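Local coordinates for uncharacterized protein (PDB 2A2L) that is of unknown function but belongs to the HbpS-like (DUF336) family of haem-degrading proteins, so may bind haem or a related ligand, at the interface of chains A and B and the interface of chains A and C. Sequence-based numbering; all coordinates share one arbitrary frame. Chains: chain A/B/C, unknown.

Contact 1 and contact 2 lie about 39 Å apart, measured between the centres of their C-alpha atoms. They share no residues. Contact 1 joins chain A to chain B through strand 6-12 of each, helped by the loop residue A:Phe112 and marginally by A:Ile117 of strand 116-123. Contact 2 joins chain A to chain C through loop residues 86, 87 and 91 of chain A and residues from 84 to 94 of chain C, with their 3-10 turns. One chain can therefore meet two neighbours through separate regions. Contact 1 belongs to a two-fold interface, whereas the interface of contact 2 is not an exact two-fold. The deposited assembly holds eight copies.

Contact 1: the interface of chains A and B. Residues chain A 9-11, 13, 112, 117; chain B 5-8.
The backbone amide A:Thr11 N donates to the carbonyl B:Gln7 O at 3.2 Å. This bond pairs strand 6-12 of chain A with strand 6-12 of chain B, an antiparallel junction between two HbpS-like chains. The return bond, from B:Gln7 N to A:Thr11 O, is weak. The bridges A:Thr11 with B:Gln7 and A:Gln10 with B:Gln8 imply that the two-fold passes near residue 9 of both strands.

B:Ser6 turns its hydroxyl toward A:Gln10. OG sits between its own backbone N and carbonyl carbon and donates to the side-chain amide oxygen A:Gln10 OE1 at 3.2 Å. It comes in from the side of that carbonyl, at a C=O...donor angle of 99°, tilted from its plane. The bend at chi2 (91°) brings the A:Gln10 amide alongside the B:Ser6 hydroxyl. The methylene A:Gln10 CG packs on B:Ser6 CB at 3.4 Å. The amide nitrogen A:Gln10 NE2 also lies 3.4 Å from the methylene B:Gln8 CG, and the two glutamine amide planes are 53° apart.

A:Phe112 borders both B:Ser6 and B:Lys5. The hydroxyl B:Ser6 OG lies off the CD2/CE2 rim of the ring, 3.4 Å from A:Phe112 CE2. The B:Lys5 chain crosses the A:Phe112 side chain at about a right angle. Its CE methylene lies above the same face, near the CZ/CE1 rim, with B:Lys5 CE 3.7 Å from A:Phe112 CZ.

At the far end, the carbonyl B:Lys5 O faces A:Thr13. The backbone N and the hydroxyl OG1 of A:Thr13 both offer it bonds, though each is weak. The methyl A:Thr13 CG2 instead packs alongside B:Gln7, 3.9 Å from its CG.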
# COMPACT_ATOMS: atom_id res chain seq x y z
N VAL A 9 -26.59 -6.57 -19.61
CA VAL A 9 -26.63 -5.41 -18.71
C VAL A 9 -26.30 -4.11 -19.44
O VAL A 9 -25.55 -4.10 -20.42
CB VAL A 9 -25.68 -5.54 -17.50
CG1 VAL A 9 -26.26 -6.47 -16.47
CG2 VAL A 9 -24.28 -5.97 -17.93
N GLN A 10 -26.88 -3.04 -18.93
CA GLN A 10 -26.65 -1.70 -19.42
C GLN A 10 -25.56 -0.97 -18.62
O GLN A 10 -25.55 -0.99 -17.39
CB GLN A 10 -27.95 -0.93 -19.38
CG GLN A 10 -28.08 0.06 -20.52
CD GLN A 10 -28.75 -0.52 -21.75
OE1 GLN A 10 -28.69 0.07 -22.83
NE2 GLN A 10 -29.38 -1.69 -21.59
N THR A 11 -24.65 -0.33 -19.34
CA THR A 11 -23.62 0.53 -18.78
C THR A 11 -23.84 1.99 -19.24
O THR A 11 -24.27 2.24 -20.36
CB THR A 11 -22.19 -0.02 -19.11
OG1 THR A 11 -21.19 0.63 -18.30
CG2 THR A 11 -21.84 0.14 -20.60
N THR A 13 -22.41 5.70 -20.45
CA THR A 13 -21.42 6.02 -21.47
C THR A 13 -20.66 7.30 -21.11
O THR A 13 -21.06 8.06 -20.23
CB THR A 13 -22.09 6.23 -22.85
OG1 THR A 13 -23.09 7.26 -22.74
CG2 THR A 13 -22.72 4.92 -23.37
N PHE A 112 -31.27 3.10 -14.62
CA PHE A 112 -31.94 3.09 -15.91
C PHE A 112 -32.57 1.71 -16.10
O PHE A 112 -31.87 0.70 -16.08
CB PHE A 112 -30.93 3.37 -17.01
CG PHE A 112 -31.53 3.90 -18.31
CD1 PHE A 112 -32.47 4.94 -18.30
CD2 PHE A 112 -31.11 3.39 -19.53
CE1 PHE A 112 -32.99 5.44 -19.49
CE2 PHE A 112 -31.62 3.89 -20.74
CZ PHE A 112 -32.57 4.91 -20.71
N ILE A 117 -26.61 1.34 -13.75
CA ILE A 117 -25.79 1.31 -14.96
C ILE A 117 -24.42 1.95 -14.74
O ILE A 117 -23.61 2.08 -15.68
CB ILE A 117 -26.53 1.95 -16.17
CG1 ILE A 117 -26.81 3.43 -15.92
CG2 ILE A 117 -27.84 1.21 -16.45
CD1 ILE A 117 -27.18 4.17 -17.17
N LYS B 5 -26.87 7.48 -24.44
CA LYS B 5 -26.57 7.55 -23.00
C LYS B 5 -26.26 6.21 -22.33
O LYS B 5 -25.63 6.18 -21.26
CB LYS B 5 -27.64 8.33 -22.23
CG LYS B 5 -28.97 7.62 -22.05
CD LYS B 5 -30.13 8.62 -22.09
CE LYS B 5 -31.18 8.32 -21.02
NZ LYS B 5 -32.23 9.37 -20.98
N SER B 6 -26.70 5.11 -22.94
CA SER B 6 -26.28 3.78 -22.50
C SER B 6 -26.14 2.74 -23.61
O SER B 6 -27.03 2.57 -24.44
CB SER B 6 -27.16 3.26 -21.36
OG SER B 6 -28.50 3.12 -21.75
N GLN B 7 -24.98 2.08 -23.64
CA GLN B 7 -24.76 0.91 -24.49
C GLN B 7 -25.25 -0.33 -23.77
O GLN B 7 -25.16 -0.40 -22.55
CB GLN B 7 -23.27 0.75 -24.83
CG GLN B 7 -22.69 1.86 -25.73
CD GLN B 7 -21.16 2.03 -25.62
OE1 GLN B 7 -20.50 2.42 -26.59
NE2 GLN B 7 -20.60 1.74 -24.44
N GLN B 8 -25.77 -1.28 -24.53
CA GLN B 8 -25.93 -2.65 -24.05
C GLN B 8 -24.59 -3.37 -24.06
O GLN B 8 -23.86 -3.29 -25.05
CB GLN B 8 -26.93 -3.42 -24.90
CG GLN B 8 -28.34 -3.49 -24.31
CD GLN B 8 -28.93 -4.91 -24.30
OE1 GLN B 8 -29.78 -5.23 -23.47
NE2 GLN B 8 -28.46 -5.76 -25.22

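Contact 2: the interface of chains A and C. Residues chain A 86-87, 91; chain C 84-86, 91, 94.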
# COMPACT_ATOMS: atom_id res chain seq x y z
N PRO A 86 -20.30 4.05 15.26
CA PRO A 86 -20.00 3.22 16.44
C PRO A 86 -21.29 2.66 17.03
O PRO A 86 -22.28 3.38 17.12
CB PRO A 86 -19.35 4.21 17.42
CG PRO A 86 -18.82 5.35 16.56
CD PRO A 86 -19.44 5.25 15.19
N GLY A 87 -21.30 1.38 17.38
CA GLY A 87 -22.51 0.77 17.92
C GLY A 87 -23.55 0.28 16.91
O GLY A 87 -24.47 -0.44 17.30
N TYR A 91 -20.71 -0.99 11.59
CA TYR A 91 -19.53 -0.28 12.10
C TYR A 91 -18.25 -0.98 11.65
O TYR A 91 -18.06 -2.15 11.92
CB TYR A 91 -19.53 -0.23 13.64
CG TYR A 91 -18.35 0.53 14.26
CD1 TYR A 91 -18.01 1.83 13.83
CD2 TYR A 91 -17.59 -0.03 15.30
CE1 TYR A 91 -16.93 2.53 14.38
CE2 TYR A 91 -16.52 0.69 15.90
CZ TYR A 91 -16.19 1.96 15.42
OH TYR A 91 -15.14 2.67 15.96
N VAL C 84 -13.95 -3.46 20.72
CA VAL C 84 -13.22 -2.58 19.82
C VAL C 84 -13.98 -1.27 19.51
O VAL C 84 -13.48 -0.42 18.77
CB VAL C 84 -12.88 -3.30 18.49
CG1 VAL C 84 -12.11 -4.62 18.74
CG2 VAL C 84 -14.15 -3.54 17.67
N GLN C 85 -15.16 -1.11 20.10
CA GLN C 85 -15.85 0.20 20.12
C GLN C 85 -15.01 1.24 20.88
O GLN C 85 -14.19 0.89 21.72
CB GLN C 85 -17.23 0.09 20.79
CG GLN C 85 -18.08 -1.08 20.32
CD GLN C 85 -18.70 -0.85 18.97
OE1 GLN C 85 -18.86 0.29 18.53
NE2 GLN C 85 -19.09 -1.94 18.29
N PRO C 86 -15.22 2.53 20.59
CA PRO C 86 -14.51 3.51 21.41
C PRO C 86 -14.70 3.34 22.91
O PRO C 86 -15.81 3.09 23.38
CB PRO C 86 -15.09 4.83 20.93
CG PRO C 86 -15.42 4.55 19.48
CD PRO C 86 -16.01 3.17 19.53
N TYR C 91 -10.21 -1.05 21.30
CA TYR C 91 -10.40 -0.00 20.30
C TYR C 91 -9.05 0.28 19.61
O TYR C 91 -8.01 0.49 20.27
CB TYR C 91 -11.00 1.22 20.97
CG TYR C 91 -11.12 2.48 20.11
CD1 TYR C 91 -11.98 2.54 19.03
CD2 TYR C 91 -10.37 3.60 20.40
CE1 TYR C 91 -12.10 3.66 18.27
CE2 TYR C 91 -10.50 4.74 19.65
CZ TYR C 91 -11.37 4.77 18.59
OH TYR C 91 -11.48 5.90 17.83
N GLN C 94 -9.17 -2.78 14.86
CA GLN C 94 -9.73 -2.82 13.51
C GLN C 94 -8.80 -2.18 12.47
O GLN C 94 -8.88 -2.51 11.31
CB GLN C 94 -11.11 -2.15 13.49
CG GLN C 94 -11.15 -0.70 14.03
CD GLN C 94 -11.54 -0.60 15.53
OE1 GLN C 94 -10.76 -0.91 16.41
NE2 GLN C 94 -12.77 -0.15 15.79
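A:Gly87 takes a positive phi (83°) in the left-handed region, while A:Pro86, C:Gln85 and C:Pro86 are all extended in the polyproline manner. The backbone amide A:Gly87 N points across the chain boundary and donates to the side-chain carbonyl oxygen C:Gln85 OE1 at 2.9 Å. The donor stands above the carbonyl plane, away from a lone pair, and the bond is bent at the hydrogen.

C:Gln85 reaches A:Gly87 N because its chain is bent at chi2. The C:Gln85 carboxamide also lies beside the ring of A:Tyr91. The two side chains slide past each other in opposite directions, with ring and amide planes 29° apart. C:Gln85 OE1 is 3.5 Å from the ring carbon A:Tyr91 CD2. The carboxamide lies off the CD2/CE2 rim of the ring, displaced to the face that A:Pro86 CA approaches.

A:Tyr91 holds its CG anti to its backbone N (chi1 -178°), which directs the ring into chain C. A:Pro86 CA of its own chain sits above one face, toward the rim, and C:Gln85 OE1 approaches from the same face. The phenol end meets C:Pro86 tip to tip, with A:Tyr91 OH 3.7 Å from the ring methylene C:Pro86 CD. That oxygen also lies in the plane of the C:Tyr91 ring, at its edge, 3.9 Å from C:Tyr91 CE1.

C:Gln94 crosses A:Tyr91 at about a right angle, and its amide plane is turned nearly square to the ring. The amide nitrogen C:Gln94 NE2 donates to C:Val84 O at 3.1 Å, which fixes the amide beside the phenol.

In the fold, this segment is the irregular stretch that follows the short 3-10 turns near residues 77 to 84. It leads into the 3-10 helix 93-95, well removed from strand 6-12.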